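Local structure of esterase E25 (Uncultured bacterium, 4Q05) at residues L132-T136 against E152-I156; I252-T258 against R301-L305. The protein is an esterase of the bacterial hormone-sensitive lipase family, probably hydrolysing carboxylic esters through the serine chemistry of the alpha/beta hydrolase fold. All coordinates share one frame; numbering follows the deposited sequence.

Contact 1. Residues L132-T136 against E152-I156; sequences LFVHT and EAIVI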
# COMPACT_ATOMS: atom_id res chain seq x y z
N LEU A 132 -15.51 2.01 -22.48
CA LEU A 132 -16.43 1.21 -21.69
C LEU A 132 -15.72 0.51 -20.53
O LEU A 132 -14.62 -0.03 -20.69
CB LEU A 132 -17.13 0.17 -22.57
CG LEU A 132 -18.12 -0.75 -21.85
CD1 LEU A 132 -19.32 0.02 -21.36
CD2 LEU A 132 -18.56 -1.89 -22.78
N PHE A 133 -16.35 0.54 -19.37
CA PHE A 133 -15.80 -0.14 -18.21
C PHE A 133 -16.64 -1.38 -17.99
O PHE A 133 -17.82 -1.30 -17.68
CB PHE A 133 -15.84 0.75 -16.97
CG PHE A 133 -15.16 0.14 -15.77
CD1 PHE A 133 -15.74 -0.90 -15.08
CD2 PHE A 133 -13.92 0.61 -15.36
CE1 PHE A 133 -15.12 -1.48 -14.00
CE2 PHE A 133 -13.28 0.05 -14.28
CZ PHE A 133 -13.88 -1.00 -13.59
N VAL A 134 -16.02 -2.54 -18.16
CA VAL A 134 -16.72 -3.80 -17.96
C VAL A 134 -16.45 -4.26 -16.53
O VAL A 134 -15.30 -4.50 -16.14
CB VAL A 134 -16.29 -4.86 -18.97
CG1 VAL A 134 -17.00 -6.17 -18.68
CG2 VAL A 134 -16.57 -4.37 -20.41
N HIS A 135 -17.51 -4.36 -15.75
CA HIS A 135 -17.34 -4.52 -14.31
C HIS A 135 -17.69 -5.94 -13.88
O HIS A 135 -18.68 -6.51 -14.34
CB HIS A 135 -18.21 -3.50 -13.58
CG HIS A 135 -18.41 -3.82 -12.14
ND1 HIS A 135 -17.40 -3.72 -11.21
CD2 HIS A 135 -19.51 -4.25 -11.47
CE1 HIS A 135 -17.87 -4.08 -10.02
NE2 HIS A 135 -19.14 -4.41 -10.15
N THR A 136 -16.87 -6.50 -13.00
CA THR A 136 -17.12 -7.84 -12.48
C THR A 136 -17.24 -7.70 -10.97
O THR A 136 -16.27 -7.36 -10.29
CB THR A 136 -15.97 -8.80 -12.82
OG1 THR A 136 -14.74 -8.22 -12.39
CG2 THR A 136 -15.91 -9.01 -14.33
N GLU A 152 -21.19 -1.48 -6.81
CA GLU A 152 -19.87 -0.96 -7.14
C GLU A 152 -19.82 -0.38 -8.56
O GLU A 152 -19.08 0.57 -8.83
CB GLU A 152 -18.79 -2.02 -6.95
CG GLU A 152 -17.39 -1.54 -7.29
CD GLU A 152 -16.34 -2.63 -7.12
OE1 GLU A 152 -16.63 -3.81 -7.42
OE2 GLU A 152 -15.21 -2.30 -6.71
N ALA A 153 -20.59 -0.97 -9.47
CA ALA A 153 -20.68 -0.50 -10.85
C ALA A 153 -21.25 0.91 -10.88
O ALA A 153 -20.83 1.75 -11.66
CB ALA A 153 -21.57 -1.42 -11.67
N ILE A 154 -22.25 1.14 -10.05
CA ILE A 154 -22.87 2.46 -9.95
C ILE A 154 -21.84 3.48 -9.45
O ILE A 154 -21.74 4.59 -9.97
CB ILE A 154 -24.08 2.41 -9.02
CG1 ILE A 154 -25.19 1.56 -9.65
CG2 ILE A 154 -24.57 3.82 -8.68
CD1 ILE A 154 -26.24 1.10 -8.64
N VAL A 155 -21.04 3.08 -8.46
CA VAL A 155 -20.02 3.96 -7.91
C VAL A 155 -18.96 4.28 -8.95
O VAL A 155 -18.59 5.44 -9.15
CB VAL A 155 -19.30 3.34 -6.70
CG1 VAL A 155 -18.11 4.20 -6.32
CG2 VAL A 155 -20.26 3.18 -5.53
N ILE A 156 -18.47 3.25 -9.63
CA ILE A 156 -17.50 3.46 -10.68
C ILE A 156 -18.09 4.36 -11.76
O ILE A 156 -17.45 5.33 -12.20
CB ILE A 156 -17.07 2.11 -11.29
CG1 ILE A 156 -16.29 1.28 -10.25
CG2 ILE A 156 -16.25 2.33 -12.53
CD1 ILE A 156 -16.01 -0.17 -10.69
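Ile156 sets its CG2 methyl almost exactly over the middle of one face of the Phe133 ring, 3.9 Å from CG2 to the ring centroid and only 4° off the ring normal, a CH-pi contact. The longer branch of the same isoleucine brings CD1 over the CE1-CZ rim on that same face, 3.7 Å from Phe133 CE1. Both branches cover that one face of the phenyl, and the CB of His135 borders the phenyl in its own plane. One turn earlier in the helix the partner is Ala153. Its CB lies 3.5 Å from His135 CD2, while its backbone N stands over a face of the imidazole, offset to the rim. The Ile156 CD1 methyl also reaches His135, 3.8 Å from ND1, approaching obliquely, so this one methyl fills the corner between the two rings. Because chi1 of His135 places CG opposite the backbone N (164°), the imidazole projects from the strand to the helix. There ND1 makes a weak hydrogen bond to Gly203 O, whereas NE2 is buried by the contact with no partner in the model. Glu152 stretches its chain past the imidazole, with its CB 3.8 Å from His135 CE1, and the carboxylate plane stands 84° from the ring. Its oxygens are engaged beyond the contact: OE1 with Ser205 OG, next to the putative nucleophile Ser206, and OE2 with Tyr335 OH. Strand 132-136 and the helical segment run nearly antiparallel, with axes 9.3 Å apart, and Val164 of the following strand touches both His135 and Ala153. This is the strand-to-helix half of a beta-alpha-beta crossover, the repeating unit of the alpha/beta hydrolase sheet, packed here beside the probable nucleophile elbow.

Contact 2. Residues I252-T258 against R301-L305; sequences IDRNLVT and RDLLL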
# COMPACT_ATOMS: atom_id res chain seq x y z
N ILE A 252 -10.38 -7.43 12.25
CA ILE A 252 -10.19 -6.00 12.02
C ILE A 252 -10.88 -5.51 10.75
O ILE A 252 -11.22 -4.34 10.61
CB ILE A 252 -8.68 -5.63 12.02
CG1 ILE A 252 -8.13 -5.77 13.45
CG2 ILE A 252 -8.45 -4.21 11.50
CD1 ILE A 252 -6.62 -5.67 13.56
N ASP A 253 -11.11 -6.43 9.81
CA ASP A 253 -11.86 -6.10 8.62
C ASP A 253 -13.35 -6.25 8.97
O ASP A 253 -13.82 -7.35 9.18
CB ASP A 253 -11.46 -7.05 7.48
CG ASP A 253 -12.17 -6.73 6.18
OD1 ASP A 253 -13.42 -6.66 6.16
OD2 ASP A 253 -11.45 -6.53 5.17
N ARG A 254 -14.07 -5.14 9.02
CA ARG A 254 -15.45 -5.16 9.51
C ARG A 254 -16.40 -5.88 8.56
O ARG A 254 -17.53 -6.20 8.92
CB ARG A 254 -15.96 -3.74 9.76
CG ARG A 254 -16.19 -2.97 8.47
CD ARG A 254 -16.24 -1.47 8.69
NE ARG A 254 -16.62 -0.84 7.43
CZ ARG A 254 -17.75 -0.18 7.23
NH1 ARG A 254 -18.62 -0.02 8.22
NH2 ARG A 254 -18.01 0.32 6.03
N ASN A 255 -15.93 -6.13 7.33
CA ASN A 255 -16.78 -6.74 6.33
C ASN A 255 -16.56 -8.23 6.16
O ASN A 255 -17.51 -9.01 6.28
CB ASN A 255 -16.66 -5.99 5.00
CG ASN A 255 -16.93 -4.51 5.15
OD1 ASN A 255 -16.16 -3.66 4.69
ND2 ASN A 255 -18.01 -4.18 5.85
N LEU A 256 -15.33 -8.64 5.87
CA LEU A 256 -15.01 -10.06 5.77
C LEU A 256 -14.80 -10.67 7.16
O LEU A 256 -15.10 -11.86 7.38
CB LEU A 256 -13.77 -10.28 4.91
CG LEU A 256 -13.91 -9.92 3.43
CD1 LEU A 256 -12.60 -10.17 2.67
CD2 LEU A 256 -15.06 -10.72 2.82
N VAL A 257 -14.31 -9.85 8.08
CA VAL A 257 -14.01 -10.25 9.46
C VAL A 257 -12.92 -11.31 9.60
O VAL A 257 -11.93 -11.09 10.30
CB VAL A 257 -15.26 -10.73 10.25
CG1 VAL A 257 -14.90 -10.94 11.69
CG2 VAL A 257 -16.40 -9.72 10.15
N THR A 258 -13.11 -12.47 8.98
CA THR A 258 -12.17 -13.56 9.10
C THR A 258 -12.25 -14.47 7.87
O THR A 258 -13.28 -14.56 7.22
CB THR A 258 -12.42 -14.39 10.38
OG1 THR A 258 -11.43 -15.41 10.50
CG2 THR A 258 -13.80 -15.05 10.35
N ARG A 301 -7.21 -1.86 6.89
CA ARG A 301 -7.99 -2.85 7.64
C ARG A 301 -8.51 -3.98 6.75
O ARG A 301 -9.28 -4.83 7.19
CB ARG A 301 -9.15 -2.17 8.38
CG ARG A 301 -8.68 -1.08 9.31
CD ARG A 301 -9.78 -0.59 10.26
NE ARG A 301 -9.25 0.46 11.12
CZ ARG A 301 -9.80 0.84 12.26
NH1 ARG A 301 -10.92 0.27 12.69
NH2 ARG A 301 -9.23 1.82 12.98
N ASP A 302 -8.09 -3.99 5.50
CA ASP A 302 -8.59 -4.96 4.54
C ASP A 302 -8.00 -6.34 4.82
O ASP A 302 -6.78 -6.48 4.90
CB ASP A 302 -8.18 -4.52 3.14
CG ASP A 302 -8.96 -5.22 2.03
OD1 ASP A 302 -9.60 -6.28 2.27
OD2 ASP A 302 -8.91 -4.69 0.90
N LEU A 303 -8.86 -7.34 4.96
CA LEU A 303 -8.42 -8.72 5.09
C LEU A 303 -7.65 -9.14 3.84
O LEU A 303 -6.80 -10.04 3.91
CB LEU A 303 -9.61 -9.67 5.29
CG LEU A 303 -9.29 -11.03 5.91
CD1 LEU A 303 -9.04 -10.85 7.41
CD2 LEU A 303 -10.42 -12.06 5.67
N LEU A 304 -7.94 -8.50 2.71
CA LEU A 304 -7.26 -8.80 1.45
C LEU A 304 -6.18 -7.77 1.09
O LEU A 304 -5.73 -7.70 -0.06
CB LEU A 304 -8.25 -8.91 0.29
CG LEU A 304 -9.36 -9.95 0.49
CD1 LEU A 304 -10.19 -10.08 -0.79
CD2 LEU A 304 -8.75 -11.29 0.86
N LEU A 305 -5.76 -6.99 2.07
CA LEU A 305 -4.64 -6.08 1.87
C LEU A 305 -3.44 -6.82 1.25
O LEU A 305 -2.87 -6.37 0.26
CB LEU A 305 -4.24 -5.43 3.19
CG LEU A 305 -2.91 -4.67 3.21
CD1 LEU A 305 -2.93 -3.51 2.21
CD2 LEU A 305 -2.58 -4.17 4.63
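Asp253 pushes its carboxylate into the turn at Asp302-Leu305 and takes the backbone N of Leu303 on OD2, at 2.7 Å and nearly straight (169°), through the anti lone pair. Here the packing is tight: Asp253 CB sits 3.1 Å from Arg301 O. OD1 turns back to its own loop, closing an Asx turn with Asn255 N and accepting Leu256 N from above the carboxylate plane. Asp302 OD1 receives Leu304 N, a second Asx turn, while its OD2 is held by Thr298 and Thr234.

The looser side is apolar. Partly exposed Leu256 rests its CB 3.9 Å from Leu303 CD2. At the other end Ile252 CG2 lies against Arg301 CB and CG, and the extended arginine runs on to a salt bridge with Asp244 of the second subunit.

With an alanine replacing Asp253, the N-H groups of Asn255, Leu256, Leu303 and His332 would probably lose this acceptor, weakening the link between the loops. Asp302 and His332 touch, placed like the acid and histidine of a probable catalytic triad with Ser206; Asp253 would be second-shell. Its OD2 lies 3.4 Å from Asp302 OD1, two acceptors without a hydrogen bond, and the surrounding N-H donors probably offset their repulsion.

How the contacts relate
After strand 37-44, a run of helices and the sheet's first two strands, 105-111 and 114-120, the chain reaches strand 132-136, then makes a mostly irregular link of 15 residues before helix 151-160 folds back on it; contact 1 closes that loop. Contact 2 opens well after it has shut. It brings the segment between helices 244-248 and 262-271 against the one that follows strand 294-299, closing 42 residues. The two are in series, neither nested nor crossed, with centres about 22 Å apart on opposite sides of the chain's centre. Contact 1 ties a sheet strand to its crossover helix; contact 2 ties two loops together at the dimer interface.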